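Local coordinates for G-protein alpha subunit Galpha7 (Naegleria fowleri, PDB 6NE6) that probably binds and hydrolyses GTP as the alpha subunit of a heterotrimeric G protein, switching between signalling states in an amoeba, at residues 55-58 against 59-62; 139-143 against 144-148; 231-235 against 236-240; 220-223 against 224-228; 168-172 against 173-177. All coordinates share one frame; numbering follows the deposited sequence. Where two conformers were deposited one is given.

Contact 1: residues 55-58 against 59-62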
# COMPACT_ATOMS: atom_id res chain seq x y z
N ARG A 55 11.40 -2.57 12.36
CA ARG A 55 12.00 -2.96 11.09
C ARG A 55 12.44 -1.75 10.28
O ARG A 55 13.52 -1.75 9.68
CB ARG A 55 11.02 -3.81 10.28
CG ARG A 55 11.47 -4.02 8.83
CD ARG A 55 12.05 -5.40 8.59
NE ARG A 55 11.05 -6.45 8.80
CZ ARG A 55 10.14 -6.82 7.90
NH1 ARG A 55 10.10 -6.22 6.71
NH2 ARG A 55 9.28 -7.78 8.18
N ASN A 56 11.60 -0.71 10.24
CA ASN A 56 11.97 0.49 9.49
C ASN A 56 13.26 1.10 10.03
O ASN A 56 14.13 1.50 9.25
CB ASN A 56 10.85 1.51 9.55
CG ASN A 56 9.67 1.14 8.72
OD1 ASN A 56 9.82 0.54 7.65
ND2 ASN A 56 8.48 1.54 9.16
N MET A 57 13.39 1.18 11.36
CA MET A 57 14.62 1.73 11.92
C MET A 57 15.81 0.83 11.61
O MET A 57 16.90 1.32 11.33
CB MET A 57 14.49 1.96 13.42
CG MET A 57 15.70 2.72 14.02
SD MET A 57 16.13 4.26 13.15
CE MET A 57 14.88 5.39 13.77
N MET A 58 15.60 -0.50 11.62
CA MET A 58 16.68 -1.41 11.28
C MET A 58 17.16 -1.18 9.85
O MET A 58 18.38 -1.17 9.59
CB MET A 58 16.21 -2.86 11.43
CG MET A 58 17.17 -3.87 10.88
SD MET A 58 18.70 -3.83 11.81
CE MET A 58 19.31 -5.48 11.49
N VAL A 59 16.22 -1.00 8.92
CA VAL A 59 16.58 -0.76 7.53
C VAL A 59 17.38 0.53 7.41
O VAL A 59 18.38 0.59 6.69
CB VAL A 59 15.32 -0.72 6.65
CG1 VAL A 59 15.68 -0.28 5.22
CG2 VAL A 59 14.67 -2.10 6.62
N LEU A 60 16.96 1.57 8.13
CA LEU A 60 17.70 2.83 8.12
C LEU A 60 19.11 2.65 8.68
O LEU A 60 20.07 3.20 8.13
CB LEU A 60 16.93 3.91 8.89
CG LEU A 60 15.70 4.40 8.12
CD1 LEU A 60 14.75 5.18 8.99
CD2 LEU A 60 16.14 5.26 6.93
N ILE A 61 19.25 1.88 9.76
CA ILE A 61 20.58 1.64 10.31
C ILE A 61 21.45 0.94 9.28
O ILE A 61 22.60 1.33 9.04
CB ILE A 61 20.49 0.82 11.61
CG1 ILE A 61 19.84 1.64 12.72
CG2 ILE A 61 21.90 0.35 12.06
CD1 ILE A 61 19.33 0.79 13.90
N GLN A 62 20.93 -0.12 8.65
CA GLN A 62 21.70 -0.81 7.62
C GLN A 62 22.05 0.13 6.48
O GLN A 62 23.15 0.05 5.91
CB GLN A 62 20.92 -2.02 7.08
CG GLN A 62 20.55 -3.05 8.13
CD GLN A 62 21.68 -3.32 9.09
OE1 GLN A 62 22.79 -3.67 8.69
NE2 GLN A 62 21.40 -3.15 10.37
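The carbonyl oxygen of M58 accepts the backbone N-H of Q62, with Q62 N 2.9 Å from M58 O and a nearly straight N-H...O angle of 171°. CG of Q62 also leans on this oxygen, 3.2 Å from M58 O, because the first torsion sets it beside the backbone nitrogen (chi1 -59°). A bend at the second torsion (chi2 -42°) then turns the amide toward the thioether of M58, but both side chains are modelled in two conformations, so this close approach is doubtful. On the neighbouring side of the helix, M57 and I61 form a looser apolar pair: their side chains run roughly at right angles, with CD1 of I61 4.1 Å from CG of M57. I61 N completes its own bond to M57 O at 2.9 Å. Outside this segment, M57, L60 and N56 lie against F135 of helix 131-136, L60 and I61 reach I115 of helix 113-120, and I61 packs on I83 of helix 74-89. The four successive i to i+4 backbone bonds, from V59 N to Q62 N, are those of a regular alpha helix, here the long helix 39-66 packed among the shorter helices of the helical domain characteristic of G-protein alpha subunits.

Contact 2: residues 139-143 against 144-148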
# COMPACT_ATOMS: atom_id res chain seq x y z
N ASP A 139 5.64 9.88 20.27
CA ASP A 139 5.21 10.36 21.58
C ASP A 139 3.92 9.68 22.01
O ASP A 139 3.76 9.30 23.18
CB ASP A 139 5.02 11.88 21.56
CG ASP A 139 6.34 12.63 21.56
OD1 ASP A 139 7.32 12.09 22.11
OD2 ASP A 139 6.39 13.75 21.01
N ARG A 140 2.99 9.49 21.07
CA ARG A 140 1.74 8.79 21.34
C ARG A 140 1.92 7.28 21.29
O ARG A 140 1.42 6.55 22.15
CB ARG A 140 0.67 9.24 20.33
CG ARG A 140 -0.67 8.50 20.39
CD ARG A 140 -1.68 9.06 19.35
NE ARG A 140 -1.12 9.07 17.99
CZ ARG A 140 -1.12 8.02 17.18
NH1 ARG A 140 -1.67 6.88 17.59
NH2 ARG A 140 -0.58 8.09 15.96
N ILE A 141 2.63 6.78 20.26
CA ILE A 141 2.71 5.34 20.02
C ILE A 141 3.59 4.65 21.06
O ILE A 141 3.39 3.47 21.37
CB ILE A 141 3.22 5.09 18.59
CG1 ILE A 141 2.21 5.62 17.56
CG2 ILE A 141 3.54 3.60 18.35
CD1 ILE A 141 2.73 5.54 16.13
N GLY A 142 4.59 5.35 21.60
CA GLY A 142 5.49 4.80 22.60
C GLY A 142 4.95 4.76 24.01
O GLY A 142 5.62 4.23 24.90
N LYS A 143 3.77 5.30 24.24
CA LYS A 143 3.20 5.30 25.58
C LYS A 143 2.83 3.89 26.02
O LYS A 143 2.41 3.05 25.21
CB LYS A 143 1.95 6.18 25.64
CG LYS A 143 2.17 7.66 25.35
CD LYS A 143 2.67 8.38 26.57
CE LYS A 143 2.56 9.89 26.39
NZ LYS A 143 3.12 10.61 27.57
N ASP A 144 2.95 3.63 27.33
CA ASP A 144 2.52 2.35 27.88
C ASP A 144 1.04 2.10 27.62
O ASP A 144 0.63 0.94 27.47
CB ASP A 144 2.80 2.30 29.39
CG ASP A 144 4.28 2.15 29.71
OD1 ASP A 144 5.09 1.94 28.78
OD2 ASP A 144 4.64 2.24 30.90
N ASP A 145 0.22 3.15 27.55
CA ASP A 145 -1.22 3.01 27.35
C ASP A 145 -1.64 2.98 25.88
O ASP A 145 -2.82 3.14 25.58
CB ASP A 145 -1.97 4.14 28.08
CG ASP A 145 -1.78 5.51 27.41
OD1 ASP A 145 -1.01 5.63 26.44
OD2 ASP A 145 -2.42 6.48 27.86
N TYR A 146 -0.69 2.77 24.97
CA TYR A 146 -0.96 2.93 23.55
C TYR A 146 -2.00 1.94 23.04
O TYR A 146 -1.94 0.75 23.34
CB TYR A 146 0.33 2.77 22.75
CG TYR A 146 0.13 2.68 21.25
CD1 TYR A 146 -0.48 3.71 20.54
CD2 TYR A 146 0.60 1.58 20.52
CE1 TYR A 146 -0.65 3.64 19.15
CE2 TYR A 146 0.45 1.51 19.15
CZ TYR A 146 -0.18 2.54 18.46
OH TYR A 146 -0.34 2.48 17.09
N MET A 147 -2.95 2.46 22.27
CA MET A 147 -3.91 1.66 21.51
C MET A 147 -3.92 2.25 20.12
O MET A 147 -4.18 3.47 19.98
CB MET A 147 -5.30 1.67 22.14
CG MET A 147 -5.41 0.79 23.37
SD MET A 147 -5.20 -0.92 22.85
CE MET A 147 -6.42 -0.96 21.55
N PRO A 148 -3.64 1.47 19.08
CA PRO A 148 -3.60 2.00 17.71
C PRO A 148 -4.83 2.83 17.35
O PRO A 148 -5.96 2.46 17.65
CB PRO A 148 -3.51 0.74 16.85
CG PRO A 148 -2.73 -0.21 17.71
CD PRO A 148 -3.17 0.07 19.13
O HOH W 1 -3.36 6.11 19.83
O HOH W 2 -0.90 6.77 23.59
O HOH W 3 5.67 1.47 26.06
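Y146 has CG anti to its own nitrogen (chi1 170°), which swings the ring back over the end of helix 138-141, while I141 holds CG1 beside its nitrogen (chi1 -64°) and keeps both branches along the ring. The two side chains lie side by side and point the same way. CA of I141 sits over one face, 3.9 Å from the ring centroid, in a CH-pi contact, and CG2 of I141 comes within 3.8 Å of CE2 of Y146. P148 N covers the opposite face, so the ring is sandwiched between the helix end and its own following chain. At its edge, near the ring plane, NH1 of R140 lies 3.7 Å from CE1 of Y146. R140 NH1 and Y146 OH both reach D152, by a salt bridge and a hydrogen bond respectively.

The chain reverses here through a type I beta turn from K143 to Y146, joining helix 138-141 to the loop that leads to helix 150-154. Y146 N donates to K143 O at 3.1 Å, coming from above the carbonyl plane. Two waters add bridges: one accepts from R140 NH1 and donates to M147 O, and another donates to R140 O at 2.7 Å and to OD1 of D145. That carboxylate oxygen also lies alongside K143, 3.1 Å from its CB. I53 and I49 of helix 39-66 touch I141 and Y146 respectively.

Contact 3: residues 231-235 against 236-240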
# COMPACT_ATOMS: atom_id res chain seq x y z
N ASP A 231 1.18 -8.93 -18.77
CA ASP A 231 0.89 -10.36 -18.79
C ASP A 231 -0.55 -10.63 -18.38
O ASP A 231 -1.25 -11.43 -19.01
CB ASP A 231 1.85 -11.10 -17.85
CG ASP A 231 3.25 -11.17 -18.40
OD1 ASP A 231 3.43 -10.96 -19.61
OD2 ASP A 231 4.18 -11.44 -17.61
N TYR A 232 -1.00 -9.95 -17.33
CA TYR A 232 -2.34 -10.17 -16.80
C TYR A 232 -3.42 -9.72 -17.78
O TYR A 232 -4.33 -10.47 -18.10
CB TYR A 232 -2.48 -9.39 -15.49
CG TYR A 232 -3.75 -9.61 -14.71
CD1 TYR A 232 -3.84 -10.64 -13.79
CD2 TYR A 232 -4.84 -8.75 -14.86
CE1 TYR A 232 -4.98 -10.82 -13.04
CE2 TYR A 232 -5.99 -8.93 -14.12
CZ TYR A 232 -6.05 -9.96 -13.21
OH TYR A 232 -7.17 -10.15 -12.45
N ILE A 233 -3.33 -8.47 -18.25
CA ILE A 233 -4.44 -7.90 -19.03
C ILE A 233 -4.58 -8.58 -20.39
O ILE A 233 -5.68 -8.59 -20.96
CB ILE A 233 -4.24 -6.38 -19.18
CG1 ILE A 233 -5.55 -5.70 -19.58
CG2 ILE A 233 -3.13 -6.06 -20.20
CD1 ILE A 233 -6.61 -5.71 -18.47
N ASN A 234 -3.51 -9.17 -20.91
CA ASN A 234 -3.56 -9.82 -22.21
C ASN A 234 -3.81 -11.32 -22.13
O ASN A 234 -4.04 -11.93 -23.18
CB ASN A 234 -2.25 -9.55 -22.96
CG ASN A 234 -2.12 -8.09 -23.36
OD1 ASN A 234 -3.00 -7.55 -24.02
ND2 ASN A 234 -1.04 -7.46 -22.95
N SER A 235 -3.79 -11.92 -20.95
CA SER A 235 -3.94 -13.37 -20.87
C SER A 235 -5.22 -13.85 -20.20
O SER A 235 -5.67 -14.97 -20.48
CB SER A 235 -2.74 -14.01 -20.15
OG SER A 235 -2.71 -13.59 -18.79
N LYS A 236 -5.80 -13.05 -19.31
CA LYS A 236 -6.97 -13.50 -18.57
C LYS A 236 -8.20 -13.58 -19.46
O LYS A 236 -8.41 -12.73 -20.33
CB LYS A 236 -7.28 -12.57 -17.40
CG LYS A 236 -6.18 -12.52 -16.36
CD LYS A 236 -6.06 -13.89 -15.70
CE LYS A 236 -4.62 -14.22 -15.37
NZ LYS A 236 -4.51 -15.62 -14.85
N TRP A 237 -9.02 -14.60 -19.21
CA TRP A 237 -10.40 -14.63 -19.67
C TRP A 237 -11.21 -13.90 -18.61
O TRP A 237 -11.48 -14.44 -17.54
CB TRP A 237 -10.90 -16.05 -19.84
CG TRP A 237 -12.32 -16.14 -20.30
CD1 TRP A 237 -12.87 -15.54 -21.39
CD2 TRP A 237 -13.35 -16.93 -19.70
NE1 TRP A 237 -14.20 -15.91 -21.52
CE2 TRP A 237 -14.52 -16.76 -20.49
CE3 TRP A 237 -13.41 -17.76 -18.58
CZ2 TRP A 237 -15.72 -17.38 -20.17
CZ3 TRP A 237 -14.60 -18.37 -18.27
CH2 TRP A 237 -15.75 -18.19 -19.07
N PHE A 238 -11.59 -12.68 -18.90
CA PHE A 238 -12.34 -11.94 -17.92
C PHE A 238 -13.82 -12.29 -17.95
O PHE A 238 -14.56 -11.83 -17.07
CB PHE A 238 -12.09 -10.44 -18.13
CG PHE A 238 -10.66 -10.02 -17.81
CD1 PHE A 238 -10.19 -10.10 -16.52
CD2 PHE A 238 -9.80 -9.56 -18.80
CE1 PHE A 238 -8.89 -9.71 -16.19
CE2 PHE A 238 -8.48 -9.16 -18.49
CZ PHE A 238 -8.03 -9.25 -17.18
N ALA A 239 -14.24 -13.16 -18.87
CA ALA A 239 -15.66 -13.47 -19.06
C ALA A 239 -16.44 -12.17 -19.12
O ALA A 239 -16.19 -11.34 -20.01
CB ALA A 239 -16.18 -14.39 -17.95
N ASP A 240 -17.34 -11.94 -18.16
CA ASP A 240 -18.18 -10.75 -18.14
C ASP A 240 -17.65 -9.66 -17.20
O ASP A 240 -18.37 -8.70 -16.92
CB ASP A 240 -19.61 -11.14 -17.75
CG ASP A 240 -20.22 -12.15 -18.70
OD1 ASP A 240 -20.39 -11.82 -19.89
OD2 ASP A 240 -20.52 -13.28 -18.25
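K236 lays its side chain across Y232, starting at CB, which lies 3.7 Å from Y232 O and also rests over one face of the F238 ring, toward its rim. CG comes next, placed beside the backbone nitrogen (chi1 -64°). It sits 3.3 Å from Y232 O and squarely above the centre of the tyrosine ring, 3.9 Å from the Y232 centroid and only 8° off the ring normal, a CH-pi contact. Bends at the second and third torsions carry the chain on, so that CE of K236 meets both CD1 of Y232 and OG of S235, each at 4.0 Å. Tyrosine and lysine run at about a right angle.

The main chain leaves helix 221-235 here for strand 242-248, part of a beta-alpha-beta unit of the nucleotide-binding fold. Two backbone donors converge on Y232 O: S235 N and K236 N, the latter at 3.2 Å. One turn back, the hydroxyl of S235 donates to D231 O, with OG 2.6 Å from that oxygen.

F238 brings its ring back against the last turn of the helix. Its CE1 lies 3.6 Å from CE2 of Y232, the ring planes 56° apart in an oblique pairing, and its CE2 meets CD1 of I233 crosswise. I200 of strand 199-205 touches both aromatic rings, and V243 of strand 242-248 packs on I233 and F238. R296 NH1 donates to the carbonyl oxygens of I233 and K236.

Contact 4: residues 220-223 against 224-228. With EDO (1,2-ethanediol), chain D.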
# COMPACT_ATOMS: atom_id res chain seq x y z
N ASN A 220 13.62 -2.63 -11.26
CA ASN A 220 12.80 -1.49 -10.88
C ASN A 220 11.36 -1.92 -10.66
O ASN A 220 10.80 -2.69 -11.45
CB ASN A 220 12.87 -0.43 -11.98
CG ASN A 220 11.97 0.75 -11.71
OD1 ASN A 220 10.82 0.78 -12.16
ND2 ASN A 220 12.47 1.73 -10.97
N ARG A 221 10.73 -1.39 -9.60
CA ARG A 221 9.38 -1.82 -9.24
C ARG A 221 8.36 -1.49 -10.33
O ARG A 221 7.47 -2.29 -10.62
CB ARG A 221 8.93 -1.18 -7.93
CG ARG A 221 9.58 -1.78 -6.69
CD ARG A 221 8.82 -1.40 -5.42
NE ARG A 221 9.50 -1.92 -4.23
CZ ARG A 221 8.98 -1.91 -3.01
NH1 ARG A 221 7.76 -1.42 -2.82
NH2 ARG A 221 9.67 -2.40 -1.98
N MET A 222 8.43 -0.28 -10.89
CA MET A 222 7.44 0.09 -11.90
C MET A 222 7.64 -0.69 -13.19
O MET A 222 6.66 -1.08 -13.83
CB MET A 222 7.48 1.60 -12.15
CG MET A 222 6.38 2.05 -13.10
SD MET A 222 6.19 3.84 -13.18
CE MET A 222 5.27 4.14 -11.67
N LYS A 223 8.90 -0.93 -13.58
CA LYS A 223 9.13 -1.76 -14.76
C LYS A 223 8.57 -3.16 -14.56
O LYS A 223 7.99 -3.75 -15.48
CB LYS A 223 10.62 -1.82 -15.10
CG LYS A 223 11.12 -0.48 -15.60
CD LYS A 223 12.57 -0.53 -16.02
CE LYS A 223 12.99 0.83 -16.54
NZ LYS A 223 14.43 0.85 -16.91
N GLU A 224 8.71 -3.70 -13.34
CA GLU A 224 8.18 -5.03 -13.08
C GLU A 224 6.66 -5.02 -13.08
O GLU A 224 6.03 -5.92 -13.65
CB GLU A 224 8.74 -5.56 -11.76
CG GLU A 224 8.20 -6.91 -11.30
CD GLU A 224 8.66 -8.06 -12.18
OE1 GLU A 224 9.61 -7.89 -12.97
OE2 GLU A 224 8.05 -9.15 -12.07
N SER A 225 6.06 -3.98 -12.49
CA SER A 225 4.60 -3.89 -12.46
C SER A 225 4.03 -3.74 -13.86
O SER A 225 2.99 -4.32 -14.18
CB SER A 225 4.16 -2.72 -11.57
OG SER A 225 4.54 -2.93 -10.22
N LEU A 226 4.68 -2.93 -14.71
CA LEU A 226 4.24 -2.83 -16.10
C LEU A 226 4.29 -4.18 -16.80
O LEU A 226 3.36 -4.55 -17.53
CB LEU A 226 5.11 -1.83 -16.85
CG LEU A 226 4.79 -0.36 -16.62
CD1 LEU A 226 6.02 0.47 -17.02
CD2 LEU A 226 3.56 0.04 -17.45
N SER A 227 5.36 -4.94 -16.58
CA SER A 227 5.49 -6.26 -17.19
C SER A 227 4.40 -7.21 -16.69
O SER A 227 3.76 -7.92 -17.49
CB SER A 227 6.88 -6.83 -16.91
OG SER A 227 7.08 -8.04 -17.61
N LEU A 228 4.16 -7.23 -15.38
CA LEU A 228 3.13 -8.09 -14.81
C LEU A 228 1.74 -7.68 -15.29
O LEU A 228 0.90 -8.54 -15.59
CB LEU A 228 3.19 -8.06 -13.29
CG LEU A 228 4.37 -8.70 -12.56
CD1 LEU A 228 4.32 -8.30 -11.09
CD2 LEU A 228 4.33 -10.21 -12.72
C1 EDO D . 7.72 -1.96 1.38
O1 EDO D . 7.50 -2.53 0.08
C2 EDO D . 9.16 -2.22 1.81
O2 EDO D . 10.04 -1.58 0.89
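The guanidinium of R221 presents its edge to a bound 1,2-ethanediol, probably from the crystallisation liquor, whose C1 lies in the plane of the group, and the planar amide of N220 turns its oxygen back onto the helix start. NH1 and NH2 of R221 both donate to the glycol O1, NH2 at 3.0 Å, while the bond from NH2 to O2 is weak. The arginine chain runs extended from CG to NE, carrying this head well beyond the helix. There NH1 also forms a salt bridge with D19, and NE donates to K212 O. On N220, OD1 receives K223 N at 2.9 Å, in the carbonyl plane and on a lone pair, the capping bond of this residue at the N-cap of helix 221-235. The first i to i+4 bonds follow: E224 N reaches N220 O at 3.0 Å and L226 N reaches M222 O at 2.8 Å. CD1 of L226 packs 4.2 Å from CG of M222, facing helix 277-291. The cap thus satisfies an amide of the first turn, and the arginine, joined to D19 within the probable P-loop, holds several oxygen acceptors at once, its charge probably partly balanced by D19.

Contact 5: residues 168-172 against 173-177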
# COMPACT_ATOMS: atom_id res chain seq x y z
N PHE A 168 -21.87 -3.00 0.46
CA PHE A 168 -22.43 -1.66 0.54
C PHE A 168 -23.50 -1.54 -0.53
O PHE A 168 -23.60 -2.36 -1.44
CB PHE A 168 -21.37 -0.57 0.36
CG PHE A 168 -20.66 -0.59 -0.97
CD1 PHE A 168 -21.05 0.26 -2.01
CD2 PHE A 168 -19.58 -1.43 -1.19
CE1 PHE A 168 -20.38 0.26 -3.23
CE2 PHE A 168 -18.90 -1.44 -2.41
CZ PHE A 168 -19.30 -0.58 -3.43
N THR A 169 -24.32 -0.51 -0.39
CA THR A 169 -25.36 -0.21 -1.35
C THR A 169 -25.03 1.12 -2.01
O THR A 169 -24.64 2.07 -1.33
CB THR A 169 -26.74 -0.18 -0.67
OG1 THR A 169 -27.06 -1.51 -0.24
CG2 THR A 169 -27.83 0.29 -1.64
N PHE A 170 -25.16 1.15 -3.33
CA PHE A 170 -24.90 2.35 -4.11
C PHE A 170 -26.00 2.49 -5.14
O PHE A 170 -26.28 1.54 -5.87
CB PHE A 170 -23.53 2.27 -4.78
CG PHE A 170 -23.23 3.42 -5.69
CD1 PHE A 170 -22.90 4.66 -5.16
CD2 PHE A 170 -23.28 3.26 -7.05
CE1 PHE A 170 -22.61 5.72 -6.00
CE2 PHE A 170 -23.00 4.32 -7.89
CZ PHE A 170 -22.67 5.55 -7.36
N LYS A 171 -26.60 3.68 -5.20
CA LYS A 171 -27.78 3.93 -6.03
C LYS A 171 -28.80 2.79 -5.90
O LYS A 171 -29.31 2.26 -6.89
CB LYS A 171 -27.38 4.15 -7.49
CG LYS A 171 -26.52 5.40 -7.68
CD LYS A 171 -26.27 5.69 -9.14
CE LYS A 171 -25.38 6.92 -9.32
NZ LYS A 171 -25.05 7.18 -10.75
N ASN A 172 -29.07 2.42 -4.65
CA ASN A 172 -30.07 1.40 -4.29
C ASN A 172 -29.75 0.02 -4.86
O ASN A 172 -30.67 -0.80 -5.04
CB ASN A 172 -31.48 1.84 -4.71
CG ASN A 172 -31.86 3.18 -4.12
OD1 ASN A 172 -32.17 4.13 -4.84
ND2 ASN A 172 -31.82 3.28 -2.79
N LEU A 173 -28.48 -0.27 -5.15
CA LEU A 173 -28.10 -1.60 -5.62
C LEU A 173 -26.95 -2.14 -4.78
O LEU A 173 -26.07 -1.38 -4.34
CB LEU A 173 -27.70 -1.57 -7.10
CG LEU A 173 -28.89 -1.24 -8.00
CD1 LEU A 173 -28.43 -0.84 -9.39
CD2 LEU A 173 -29.83 -2.43 -8.04
N PRO A 174 -26.93 -3.46 -4.55
CA PRO A 174 -25.91 -4.03 -3.67
C PRO A 174 -24.60 -4.32 -4.38
O PRO A 174 -24.57 -4.84 -5.50
CB PRO A 174 -26.55 -5.33 -3.19
CG PRO A 174 -27.47 -5.73 -4.31
CD PRO A 174 -28.00 -4.42 -4.87
N PHE A 175 -23.52 -3.99 -3.68
CA PHE A 175 -22.15 -4.18 -4.12
C PHE A 175 -21.34 -4.79 -2.99
O PHE A 175 -21.74 -4.79 -1.83
CB PHE A 175 -21.47 -2.85 -4.49
CG PHE A 175 -21.96 -2.22 -5.75
CD1 PHE A 175 -21.20 -2.31 -6.91
CD2 PHE A 175 -23.13 -1.48 -5.77
CE1 PHE A 175 -21.62 -1.69 -8.09
CE2 PHE A 175 -23.56 -0.86 -6.94
CZ PHE A 175 -22.80 -0.97 -8.09
N CYS A 176 -20.14 -5.26 -3.33
CA CYS A 176 -19.18 -5.49 -2.27
C CYS A 176 -17.78 -5.41 -2.86
O CYS A 176 -17.57 -5.64 -4.05
CB CYS A 176 -19.38 -6.82 -1.57
SG CYS A 176 -18.67 -8.16 -2.47
N MET A 177 -16.85 -5.00 -2.01
CA MET A 177 -15.45 -5.01 -2.38
C MET A 177 -14.75 -6.17 -1.68
O MET A 177 -15.01 -6.46 -0.51
CB MET A 177 -14.78 -3.69 -2.01
CG MET A 177 -13.29 -3.69 -2.31
SD MET A 177 -12.59 -2.05 -2.05
CE MET A 177 -13.41 -1.14 -3.35
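This is a beta hairpin, a tight antiparallel pairing of strands 163-170 and 173-180 at the outer side of the mixed sheet, closed by a type I' turn from F170 to L173. Its pairs F168 with F175 and F170 with L173 are hydrogen-bonded: F175 N donates to F168 O at 2.8 Å, and F170 N reaches L173 O at 2.9 Å. Between them T169 and P174 form a non-hydrogen-bonded pair, where CA of T169 approaches L173 O at 3.3 Å as a CA-H...O contact. The three phenylalanines share the other face with L173. F168 carries CG between its nitrogen and carbonyl carbon (chi1 62°), which tips its ring over F175, whose CB sits 3.5 Å from the F168 centroid in a CH-pi contact. The rings themselves are near parallel, 11° between planes, but offset so far that little of one lies over the other. CE2 of F175 then meets CB of F170 at 3.8 Å. Y33 stacks on F168, and L323 of helix 308-326 touches L173 and F175. The backbone of the two hydrogen-bonded pairs is met within the hairpin, P174 and C176 bond to strand 10-16, and chiefly dispersion and CH-pi contacts hold the aromatic face against helices of the nucleotide-binding domain.

How the contacts relate
From the N terminus the chain meets contact 1, within helix 39-66, then contact 2, where the chain turns after helix 138-141. The latter packs back on the same helix through I49 and I53, although the nearest atoms of contacts 1 and 2 are about 10 Å apart. Contact 5 next closes the hairpin at the outer side of the sheet. Contacts 4 and 3 follow in that order, with two residues between them, and hold the start and end of helix 221-235, between strands 199-205 and 242-248. All five are local and in series; none nests or crosses. Contacts 1 and 2 belong to the helical part, and contacts 3, 4 and 5 to the sheet-bearing part.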